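Local structure of 2-oxo-1,2-dihydroquinoline 8-monooxygenase, oxygenase component (1Z02) at residues A[28-31]-A[32-36]; A[344-347]-A[348-351]; A[395-398]-A[399-402]. The protein probably hydroxylates 2-oxo-1,2-dihydroquinoline at position 8 as the oxygenase component of a Rieske-type monooxygenase, using a [2Fe-2S] cluster and a mononuclear iron. All coordinates share one frame; numbering follows the deposited sequence.

Interaction 1. Residues A[28-31]-A[32-36]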
ATOM      1  N   SER A  28      -0.760  -2.336  33.735  1.00 15.51           N
ATOM      2  CA  SER A  28       0.665  -2.162  33.999  1.00 16.73           C
ATOM      3  C   SER A  28       1.335  -3.512  34.191  1.00 17.65           C
ATOM      4  O   SER A  28       2.557  -3.622  34.101  1.00 17.78           O
ATOM      5  CB  SER A  28       0.890  -1.298  35.246  1.00 18.04           C
ATOM      6  OG  SER A  28       0.540  -1.998  36.432  1.00 18.64           O
ATOM      7  N   GLN A  29       0.528  -4.539  34.450  1.00 17.08           N
ATOM      8  CA  GLN A  29       1.056  -5.879  34.663  1.00 16.40           C
ATOM      9  C   GLN A  29       1.292  -6.659  33.374  1.00 14.72           C
ATOM     10  O   GLN A  29       1.746  -7.807  33.410  1.00 13.35           O
ATOM     11  CB  GLN A  29       0.136  -6.661  35.605  1.00 18.44           C
ATOM     12  CG  GLN A  29       0.225  -6.179  37.063  1.00 20.91           C
ATOM     13  CD  GLN A  29      -0.783  -6.844  37.980  1.00 24.99           C
ATOM     14  OE1 GLN A  29      -1.975  -6.546  37.930  1.00 27.33           O
ATOM     15  NE2 GLN A  29      -0.309  -7.756  38.821  1.00 28.15           N
ATOM     16  N   TYR A  30       0.969  -6.052  32.235  1.00 13.31           N
ATOM     17  CA  TYR A  30       1.222  -6.703  30.957  1.00 12.48           C
ATOM     18  C   TYR A  30       1.726  -5.743  29.890  1.00 12.19           C
ATOM     19  O   TYR A  30       1.335  -5.819  28.725  1.00  9.73           O
ATOM     20  CB  TYR A  30       0.003  -7.501  30.463  1.00 10.84           C
ATOM     21  CG  TYR A  30      -1.335  -6.795  30.397  1.00  9.78           C
ATOM     22  CD1 TYR A  30      -1.615  -5.858  29.405  1.00  9.80           C
ATOM     23  CD2 TYR A  30      -2.356  -7.137  31.281  1.00  8.63           C
ATOM     24  CE1 TYR A  30      -2.882  -5.287  29.292  1.00  7.58           C
ATOM     25  CE2 TYR A  30      -3.624  -6.574  31.179  1.00  8.97           C
ATOM     26  CZ  TYR A  30      -3.884  -5.654  30.182  1.00  8.24           C
ATOM     27  OH  TYR A  30      -5.156  -5.139  30.077  1.00  9.19           O
ATOM     28  N   GLN A  31       2.619  -4.846  30.306  1.00 11.16           N
ATOM     29  CA  GLN A  31       3.230  -3.877  29.406  1.00  9.59           C
ATOM     30  C   GLN A  31       4.127  -4.596  28.394  1.00  8.24           C
ATOM     31  O   GLN A  31       4.132  -4.246  27.218  1.00  7.10           O
ATOM     32  CB  GLN A  31       4.058  -2.849  30.190  1.00  9.09           C
ATOM     33  CG  GLN A  31       4.629  -1.713  29.322  1.00 10.08           C
ATOM     34  CD  GLN A  31       3.555  -0.938  28.574  1.00 12.40           C
ATOM     35  OE1 GLN A  31       2.607  -0.437  29.177  1.00 14.80           O
ATOM     36  NE2 GLN A  31       3.699  -0.831  27.254  1.00 11.76           N
ATOM     37  N   PRO A  32       4.899  -5.609  28.835  1.00  8.34           N
ATOM     38  CA  PRO A  32       5.769  -6.331  27.899  1.00  8.88           C
ATOM     39  C   PRO A  32       4.978  -6.973  26.747  1.00 11.72           C
ATOM     40  O   PRO A  32       5.466  -7.060  25.614  1.00 12.38           O
ATOM     41  CB  PRO A  32       6.441  -7.374  28.787  1.00 11.85           C
ATOM     42  CG  PRO A  32       6.548  -6.665  30.098  1.00  8.28           C
ATOM     43  CD  PRO A  32       5.177  -6.028  30.221  1.00  9.69           C
ATOM     44  N   TYR A  33       3.759  -7.417  27.049  1.00 10.51           N
ATOM     45  CA  TYR A  33       2.876  -8.038  26.061  1.00 10.07           C
ATOM     46  C   TYR A  33       2.378  -6.975  25.078  1.00  8.87           C
ATOM     47  O   TYR A  33       2.214  -7.245  23.892  1.00  9.33           O
ATOM     48  CB  TYR A  33       1.692  -8.707  26.774  1.00  8.63           C
ATOM     49  CG  TYR A  33       0.759  -9.511  25.884  1.00  9.05           C
ATOM     50  CD1 TYR A  33      -0.314  -8.907  25.236  1.00  8.94           C
ATOM     51  CD2 TYR A  33       0.929 -10.887  25.726  1.00 10.25           C
ATOM     52  CE1 TYR A  33      -1.205  -9.658  24.457  1.00 10.79           C
ATOM     53  CE2 TYR A  33       0.046 -11.648  24.945  1.00  9.92           C
ATOM     54  CZ  TYR A  33      -1.020 -11.027  24.319  1.00  9.31           C
ATOM     55  OH  TYR A  33      -1.919 -11.771  23.584  1.00  9.05           O
ATOM     56  N   LYS A  34       2.127  -5.769  25.578  1.00  9.18           N
ATOM     57  CA  LYS A  34       1.680  -4.677  24.721  1.00  9.52           C
ATOM     58  C   LYS A  34       2.814  -4.296  23.778  1.00 10.77           C
ATOM     59  O   LYS A  34       2.583  -3.795  22.669  1.00 11.38           O
ATOM     60  CB  LYS A  34       1.313  -3.451  25.549  1.00 11.42           C
ATOM     61  CG  LYS A  34       0.102  -3.588  26.444  1.00 10.40           C
ATOM     62  CD  LYS A  34      -0.235  -2.222  27.024  1.00 11.46           C
ATOM     63  CE  LYS A  34      -1.514  -2.238  27.843  1.00  8.71           C
ATOM     64  NZ  LYS A  34      -1.940  -0.836  28.168  1.00 11.86           N
ATOM     65  N   ASP A  35       4.040  -4.519  24.242  1.00 10.04           N
ATOM     66  CA  ASP A  35       5.244  -4.212  23.476  1.00 12.17           C
ATOM     67  C   ASP A  35       5.661  -5.321  22.517  1.00 10.85           C
ATOM     68  O   ASP A  35       6.530  -5.110  21.676  1.00 12.07           O
ATOM     69  CB  ASP A  35       6.411  -3.947  24.425  1.00 12.92           C
ATOM     70  CG  ASP A  35       6.197  -2.727  25.293  1.00 14.97           C
ATOM     71  OD1 ASP A  35       6.928  -2.594  26.298  1.00 17.60           O
ATOM     72  OD2 ASP A  35       5.310  -1.902  24.974  1.00 14.27           O
ATOM     73  N   ALA A  36       5.049  -6.498  22.640  1.00  9.21           N
ATOM     74  CA  ALA A  36       5.420  -7.635  21.800  1.00  9.07           C
ATOM     75  C   ALA A  36       4.687  -7.796  20.456  1.00  8.11           C
ATOM     76  O   ALA A  36       4.325  -8.908  20.063  1.00  8.25           O
ATOM     77  CB  ALA A  36       5.298  -8.926  22.624  1.00  6.82           C
TER
HETATM   78  O   HOH W   1       0.310  -0.752  30.326  1.00 23.49           O

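Interaction 2. Residues A[344-347]-A[348-351]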
ATOM      1  N   LYS A 344      -7.497 -45.076   9.163  1.00 21.16           N
ATOM      2  CA  LYS A 344      -8.789 -44.644   9.681  1.00 21.53           C
ATOM      3  C   LYS A 344      -8.756 -43.180  10.061  1.00 19.72           C
ATOM      4  O   LYS A 344      -9.693 -42.435   9.773  1.00 17.25           O
ATOM      5  CB  LYS A 344      -9.179 -45.469  10.892  1.00 26.42           C
ATOM      6  CG  LYS A 344      -9.321 -46.901  10.536  1.00 33.06           C
ATOM      7  CD  LYS A 344     -10.323 -47.581  11.410  1.00 40.31           C
ATOM      8  CE  LYS A 344     -10.825 -48.804  10.695  1.00 44.71           C
ATOM      9  NZ  LYS A 344     -11.924 -49.443  11.449  1.00 46.79           N
ATOM     10  N   PHE A 345      -7.664 -42.785  10.709  1.00 18.00           N
ATOM     11  CA  PHE A 345      -7.466 -41.411  11.145  1.00 17.53           C
ATOM     12  C   PHE A 345      -7.345 -40.479   9.940  1.00 17.30           C
ATOM     13  O   PHE A 345      -7.950 -39.405   9.909  1.00 18.24           O
ATOM     14  CB  PHE A 345      -6.209 -41.335  12.020  1.00 16.26           C
ATOM     15  CG  PHE A 345      -5.931 -39.970  12.587  1.00 15.87           C
ATOM     16  CD1 PHE A 345      -6.966 -39.174  13.088  1.00 14.79           C
ATOM     17  CD2 PHE A 345      -4.621 -39.496  12.660  1.00 13.35           C
ATOM     18  CE1 PHE A 345      -6.692 -37.927  13.651  1.00 14.05           C
ATOM     19  CE2 PHE A 345      -4.341 -38.260  13.219  1.00 12.99           C
ATOM     20  CZ  PHE A 345      -5.377 -37.471  13.717  1.00 13.13           C
ATOM     21  N   GLN A 346      -6.571 -40.902   8.946  1.00 15.97           N
ATOM     22  CA  GLN A 346      -6.367 -40.115   7.727  1.00 16.13           C
ATOM     23  C   GLN A 346      -7.710 -39.926   7.029  1.00 15.07           C
ATOM     24  O   GLN A 346      -8.061 -38.830   6.600  1.00 14.37           O
ATOM     25  CB  GLN A 346      -5.392 -40.848   6.791  1.00 16.91           C
ATOM     26  CG  GLN A 346      -5.164 -40.197   5.420  1.00 17.84           C
ATOM     27  CD  GLN A 346      -4.352 -38.919   5.498  1.00 20.53           C
ATOM     28  OE1 GLN A 346      -4.897 -37.811   5.487  1.00 24.36           O
ATOM     29  NE2 GLN A 346      -3.039 -39.070   5.596  1.00 20.23           N
ATOM     30  N   TYR A 347      -8.453 -41.020   6.922  1.00 16.08           N
ATOM     31  CA  TYR A 347      -9.762 -41.022   6.277  1.00 16.51           C
ATOM     32  C   TYR A 347     -10.785 -40.142   7.003  1.00 14.75           C
ATOM     33  O   TYR A 347     -11.505 -39.364   6.376  1.00 15.42           O
ATOM     34  CB  TYR A 347     -10.287 -42.458   6.188  1.00 20.99           C
ATOM     35  CG  TYR A 347     -11.551 -42.598   5.374  1.00 24.28           C
ATOM     36  CD1 TYR A 347     -11.526 -42.484   3.984  1.00 25.86           C
ATOM     37  CD2 TYR A 347     -12.777 -42.828   5.995  1.00 26.11           C
ATOM     38  CE1 TYR A 347     -12.690 -42.595   3.231  1.00 27.18           C
ATOM     39  CE2 TYR A 347     -13.945 -42.940   5.254  1.00 27.57           C
ATOM     40  CZ  TYR A 347     -13.896 -42.822   3.876  1.00 27.68           C
ATOM     41  OH  TYR A 347     -15.058 -42.918   3.148  1.00 29.03           O
ATOM     42  N   ARG A 348     -10.860 -40.271   8.321  1.00 14.16           N
ATOM     43  CA  ARG A 348     -11.804 -39.472   9.089  1.00 13.72           C
ATOM     44  C   ARG A 348     -11.394 -38.005   9.110  1.00 13.45           C
ATOM     45  O   ARG A 348     -12.233 -37.123   9.287  1.00 11.93           O
ATOM     46  CB  ARG A 348     -11.915 -39.993  10.517  1.00 15.27           C
ATOM     47  CG  ARG A 348     -13.113 -39.410  11.240  1.00 16.27           C
ATOM     48  CD  ARG A 348     -13.407 -40.121  12.544  1.00 15.40           C
ATOM     49  NE  ARG A 348     -14.634 -39.612  13.142  1.00 16.23           N
ATOM     50  CZ  ARG A 348     -15.850 -39.816  12.648  1.00 15.68           C
ATOM     51  NH1 ARG A 348     -16.910 -39.305  13.260  1.00 17.85           N
ATOM     52  NH2 ARG A 348     -16.013 -40.548  11.558  1.00 17.48           N
ATOM     53  N   TYR A 349     -10.102 -37.743   8.942  1.00 13.35           N
ATOM     54  CA  TYR A 349      -9.606 -36.370   8.913  1.00 12.77           C
ATOM     55  C   TYR A 349     -10.071 -35.737   7.596  1.00 14.36           C
ATOM     56  O   TYR A 349     -10.669 -34.664   7.578  1.00 13.99           O
ATOM     57  CB  TYR A 349      -8.067 -36.346   8.969  1.00 13.59           C
ATOM     58  CG  TYR A 349      -7.489 -34.966   8.706  1.00 14.67           C
ATOM     59  CD1 TYR A 349      -7.590 -33.951   9.659  1.00 14.47           C
ATOM     60  CD2 TYR A 349      -6.933 -34.646   7.464  1.00 16.29           C
ATOM     61  CE1 TYR A 349      -7.160 -32.649   9.377  1.00 16.34           C
ATOM     62  CE2 TYR A 349      -6.506 -33.351   7.175  1.00 16.14           C
ATOM     63  CZ  TYR A 349      -6.626 -32.362   8.135  1.00 15.21           C
ATOM     64  OH  TYR A 349      -6.226 -31.086   7.853  1.00 14.45           O
ATOM     65  N   ASP A 350      -9.799 -36.433   6.496  1.00 14.39           N
ATOM     66  CA  ASP A 350     -10.148 -35.962   5.161  1.00 16.57           C
ATOM     67  C   ASP A 350     -11.629 -35.703   4.919  1.00 17.34           C
ATOM     68  O   ASP A 350     -11.991 -34.737   4.247  1.00 16.34           O
ATOM     69  CB  ASP A 350      -9.671 -36.965   4.111  1.00 17.36           C
ATOM     70  CG  ASP A 350      -8.166 -37.035   4.009  1.00 19.27           C
ATOM     71  OD1 ASP A 350      -7.666 -38.001   3.391  1.00 21.68           O
ATOM     72  OD2 ASP A 350      -7.481 -36.128   4.531  1.00 18.61           O
ATOM     73  N   HIS A 351     -12.486 -36.557   5.467  1.00 18.42           N
ATOM     74  CA  HIS A 351     -13.916 -36.425   5.227  1.00 20.37           C
ATOM     75  C   HIS A 351     -14.758 -36.038   6.428  1.00 21.17           C
ATOM     76  O   HIS A 351     -15.985 -36.040   6.350  1.00 22.41           O
ATOM     77  CB  HIS A 351     -14.437 -37.734   4.633  1.00 20.50           C
ATOM     78  CG  HIS A 351     -13.623 -38.231   3.477  1.00 20.84           C
ATOM     79  ND1 HIS A 351     -13.639 -37.624   2.240  1.00 21.81           N
ATOM     80  CD2 HIS A 351     -12.728 -39.242   3.390  1.00 20.70           C
ATOM     81  CE1 HIS A 351     -12.785 -38.240   1.440  1.00 21.02           C
ATOM     82  NE2 HIS A 351     -12.219 -39.225   2.113  1.00 21.32           N
TER

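Interaction 3. Residues A[395-398]-A[399-402]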
ATOM      1  N   ILE A 395      -6.435 -11.890  30.250  1.00 12.85           N
ATOM      2  CA  ILE A 395      -5.606 -11.067  31.129  1.00 12.02           C
ATOM      3  C   ILE A 395      -4.565 -11.936  31.834  1.00 12.42           C
ATOM      4  O   ILE A 395      -3.384 -11.581  31.897  1.00 11.35           O
ATOM      5  CB  ILE A 395      -6.471 -10.317  32.169  1.00 14.82           C
ATOM      6  CG1 ILE A 395      -7.359  -9.290  31.451  1.00 14.12           C
ATOM      7  CG2 ILE A 395      -5.580  -9.641  33.211  1.00 11.89           C
ATOM      8  CD1 ILE A 395      -8.321  -8.553  32.353  1.00 15.68           C
ATOM      9  N   THR A 396      -4.995 -13.085  32.342  1.00 12.32           N
ATOM     10  CA  THR A 396      -4.081 -13.986  33.024  1.00 14.15           C
ATOM     11  C   THR A 396      -2.988 -14.442  32.067  1.00 13.62           C
ATOM     12  O   THR A 396      -1.833 -14.612  32.467  1.00 13.79           O
ATOM     13  CB  THR A 396      -4.817 -15.219  33.565  1.00 14.64           C
ATOM     14  OG1 THR A 396      -5.819 -14.798  34.492  1.00 14.36           O
ATOM     15  CG2 THR A 396      -3.843 -16.159  34.272  1.00 16.06           C
ATOM     16  N   TRP A 397      -3.355 -14.645  30.803  1.00 11.72           N
ATOM     17  CA  TRP A 397      -2.383 -15.072  29.803  1.00 11.30           C
ATOM     18  C   TRP A 397      -1.400 -13.946  29.506  1.00 10.29           C
ATOM     19  O   TRP A 397      -0.193 -14.178  29.421  1.00 12.13           O
ATOM     20  CB  TRP A 397      -3.107 -15.536  28.529  1.00 10.83           C
ATOM     21  CG  TRP A 397      -2.352 -15.301  27.241  1.00  8.28           C
ATOM     22  CD1 TRP A 397      -2.647 -14.381  26.275  1.00  9.47           C
ATOM     23  CD2 TRP A 397      -1.172 -15.981  26.798  1.00  8.72           C
ATOM     24  NE1 TRP A 397      -1.724 -14.445  25.257  1.00  7.69           N
ATOM     25  CE2 TRP A 397      -0.806 -15.417  25.553  1.00  6.87           C
ATOM     26  CE3 TRP A 397      -0.387 -17.013  27.332  1.00  6.14           C
ATOM     27  CZ2 TRP A 397       0.314 -15.847  24.836  1.00  5.95           C
ATOM     28  CZ3 TRP A 397       0.728 -17.440  26.619  1.00  6.83           C
ATOM     29  CH2 TRP A 397       1.066 -16.853  25.381  1.00  4.69           C
ATOM     30  N   ARG A 398      -1.905 -12.723  29.374  1.00 10.15           N
ATOM     31  CA  ARG A 398      -1.036 -11.586  29.094  1.00 12.19           C
ATOM     32  C   ARG A 398      -0.022 -11.387  30.210  1.00 11.76           C
ATOM     33  O   ARG A 398       1.149 -11.121  29.948  1.00 12.00           O
ATOM     34  CB  ARG A 398      -1.855 -10.306  28.907  1.00 11.07           C
ATOM     35  CG  ARG A 398      -2.755 -10.312  27.675  1.00 12.49           C
ATOM     36  CD  ARG A 398      -3.371  -8.951  27.487  1.00  8.12           C
ATOM     37  NE  ARG A 398      -4.443  -8.951  26.500  1.00  9.95           N
ATOM     38  CZ  ARG A 398      -5.288  -7.933  26.335  1.00  7.37           C
ATOM     39  NH1 ARG A 398      -6.246  -7.990  25.422  1.00  7.35           N
ATOM     40  NH2 ARG A 398      -5.171  -6.853  27.097  1.00  7.79           N
ATOM     41  N   LYS A 399      -0.465 -11.521  31.455  1.00 12.55           N
ATOM     42  CA  LYS A 399       0.430 -11.353  32.588  1.00 12.12           C
ATOM     43  C   LYS A 399       1.537 -12.400  32.619  1.00 12.45           C
ATOM     44  O   LYS A 399       2.703 -12.064  32.793  1.00 12.98           O
ATOM     45  CB  LYS A 399      -0.352 -11.418  33.897  1.00 15.42           C
ATOM     46  CG  LYS A 399      -1.267 -10.243  34.148  1.00 15.41           C
ATOM     47  CD  LYS A 399      -1.871 -10.347  35.531  1.00 18.72           C
ATOM     48  CE  LYS A 399      -2.831  -9.212  35.812  1.00 21.73           C
ATOM     49  NZ  LYS A 399      -3.330  -9.277  37.217  1.00 22.22           N
ATOM     50  N   LEU A 400       1.176 -13.669  32.459  1.00 11.59           N
ATOM     51  CA  LEU A 400       2.171 -14.730  32.494  1.00 10.80           C
ATOM     52  C   LEU A 400       3.115 -14.631  31.300  1.00 10.44           C
ATOM     53  O   LEU A 400       4.295 -14.941  31.408  1.00 10.93           O
ATOM     54  CB  LEU A 400       1.490 -16.106  32.538  1.00 10.86           C
ATOM     55  CG  LEU A 400       0.928 -16.767  31.273  1.00 13.00           C
ATOM     56  CD1 LEU A 400       2.016 -17.550  30.550  1.00 11.47           C
ATOM     57  CD2 LEU A 400      -0.188 -17.703  31.668  1.00 15.52           C
ATOM     58  N   ALA A 401       2.597 -14.198  30.158  1.00 10.43           N
ATOM     59  CA  ALA A 401       3.433 -14.061  28.965  1.00 11.61           C
ATOM     60  C   ALA A 401       4.448 -12.938  29.197  1.00 11.14           C
ATOM     61  O   ALA A 401       5.610 -13.038  28.796  1.00 11.84           O
ATOM     62  CB  ALA A 401       2.566 -13.749  27.756  1.00  9.62           C
ATOM     63  N   SER A 402       4.001 -11.868  29.847  1.00 11.10           N
ATOM     64  CA  SER A 402       4.877 -10.734  30.128  1.00 13.55           C
ATOM     65  C   SER A 402       5.981 -11.144  31.091  1.00 14.89           C
ATOM     66  O   SER A 402       7.128 -10.717  30.955  1.00 16.03           O
ATOM     67  CB  SER A 402       4.089  -9.573  30.739  1.00 10.83           C
ATOM     68  OG  SER A 402       3.061  -9.120  29.878  1.00  8.63           O
TER

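Interaction 1. Residues A[28-31]-A[32-36]
Pro32, right after Gln31, suits the first turn of helix 31-34, where its lack of an N-H costs no helix bond. Tyr33 turns its N-H toward Tyr30 O, a weak bond of 3.4 Å, while its CB packs 4.2 Å from Tyr30 CB and its ring leaves to meet Trp397. Lys34 makes the better bond to the same carbonyl, Lys34 N to Tyr30 O at 3.2 Å. Its chain, extended beyond CG, runs past the tyrosine ring and brings CE within 3.6 Å of Tyr30 CE1; the ammonium beyond forms a salt bridge with Asp383. A water oxygen 2.6 Å from Gln31 OE1 donates to it and accepts from Lys34 NZ. Through NE2 the Gln31 amide donates to Asp35 OD2, 3.0 Å away, meeting the oxygen from above the carboxylate plane. The bend of Gln31 at chi2 (58°) turns the amide so that NE2 faces Asp35 and OE1 the water. Asp35 N also bonds to Gln31 O, at 3.0 Å, closing an i to i+4 backbone turn. This is the start of a short helix with Tyr30 at the N-cap position, where the backbone carbonyl opens the hydrogen-bond ladder.

Interaction 2. Residues A[344-347]-A[348-351]
Tyr347 and His351 meet one turn apart on helix 339-359, a helix that packs its buried side against the antiparallel sheet of the Bet v 1-like catalytic domain. His351 brings CD2 over one face of the tyrosine ring, near its rim, with CD2 3.4 Å from Tyr347 CE1. The two rings are oblique, their planes 58° apart. With CG beside the backbone N (chi1 -50°), the imidazole folds back along the helix toward the tyrosine. Both rings carry polar atoms, which suits this exposed side, and partly cover each other. Beneath them, His351 N donates to Tyr347 O at 3.1 Å, one of a run of i to i+4 bonds that sets the spacing of the pair. The preceding rung, Asp350 N to Gln346 O, is 3.0 Å long and nearly straight at 166°. Farther out, Phe345 and Tyr349 are large aromatics fit for the buried side, where both reach His199 on strand 196-206. Arg348, extended from CG to NE, instead carries its guanidinium to a salt bridge with Glu309. At the base of that side chain, Arg348 N donates to Lys344 O at 2.9 Å, and Arg348 CB lies 3.4 Å from the same carbonyl oxygen.

Interaction 3. Residues A[395-398]-A[399-402]
Trp397 spreads its indole over the methyl of Ala401, one turn on: Ala401 CB sits 4.1 Å from the centroid of the Trp397 six-membered ring, only 6° off the ring normal, a CH-pi contact. A methyl suits this place, since the indole face lies directly over it. Leu400 comes to the same indole obliquely, its CD1 4.1 Å from Trp397 CE3. Its CG is wedged between its own backbone N and carbonyl carbon (chi1 80°), an uncommon choice in a helix that turns CD1 toward the tryptophan. Losing this branch to an alanine would probably open a gap beside the six-membered ring. The side of helix 392-404 that carries Trp397 and Leu400 faces strand 261-264 of the catalytic domain's sheet, where Met262 touches both. On another side Lys399 lies alongside Ile395, with Lys399 CE 3.8 Å from Ile395 CG2, so the aliphatic chain covers the branch while the ammonium goes on to Gln29. Arg398 sends its buried guanidinium to Glu385 and Glu214, two carboxylates that would help balance its charge. Its carbonyl is gripped twice by Ser402: Ser402 N bonds to Arg398 O at 2.9 Å, and Ser402 OG donates to Arg398 O at 2.8 Å. These donors approach from opposite faces of the carbonyl plane, the hydroxyl folded back beside its own backbone N (chi1 -60°).

Overall arrangement
Interactions 1 and 3 form one neighbourhood, their centres about 9 Å apart, whereas interaction 2 lies on the opposite side of the chain's centre, about 41 Å from interaction 1 and 36 Å from interaction 3, centre to centre. Helix 31-34 rests on helix 392-404: Tyr33 OH lies 3.2 Å from Trp397 NE1 and Gln29 OE1 3.1 Å from Lys399 NZ, both probable hydrogen bonds, and the Tyr30 ring makes a cation-pi contact with Arg398. All three lie away from the mononuclear iron and [2Fe-2S] sites of their own chain. Arg398 NH1, however, comes close to NH1 of Arg87 of a second subunit, a like charge, and Arg87 belongs to the [2Fe-2S] pocket there.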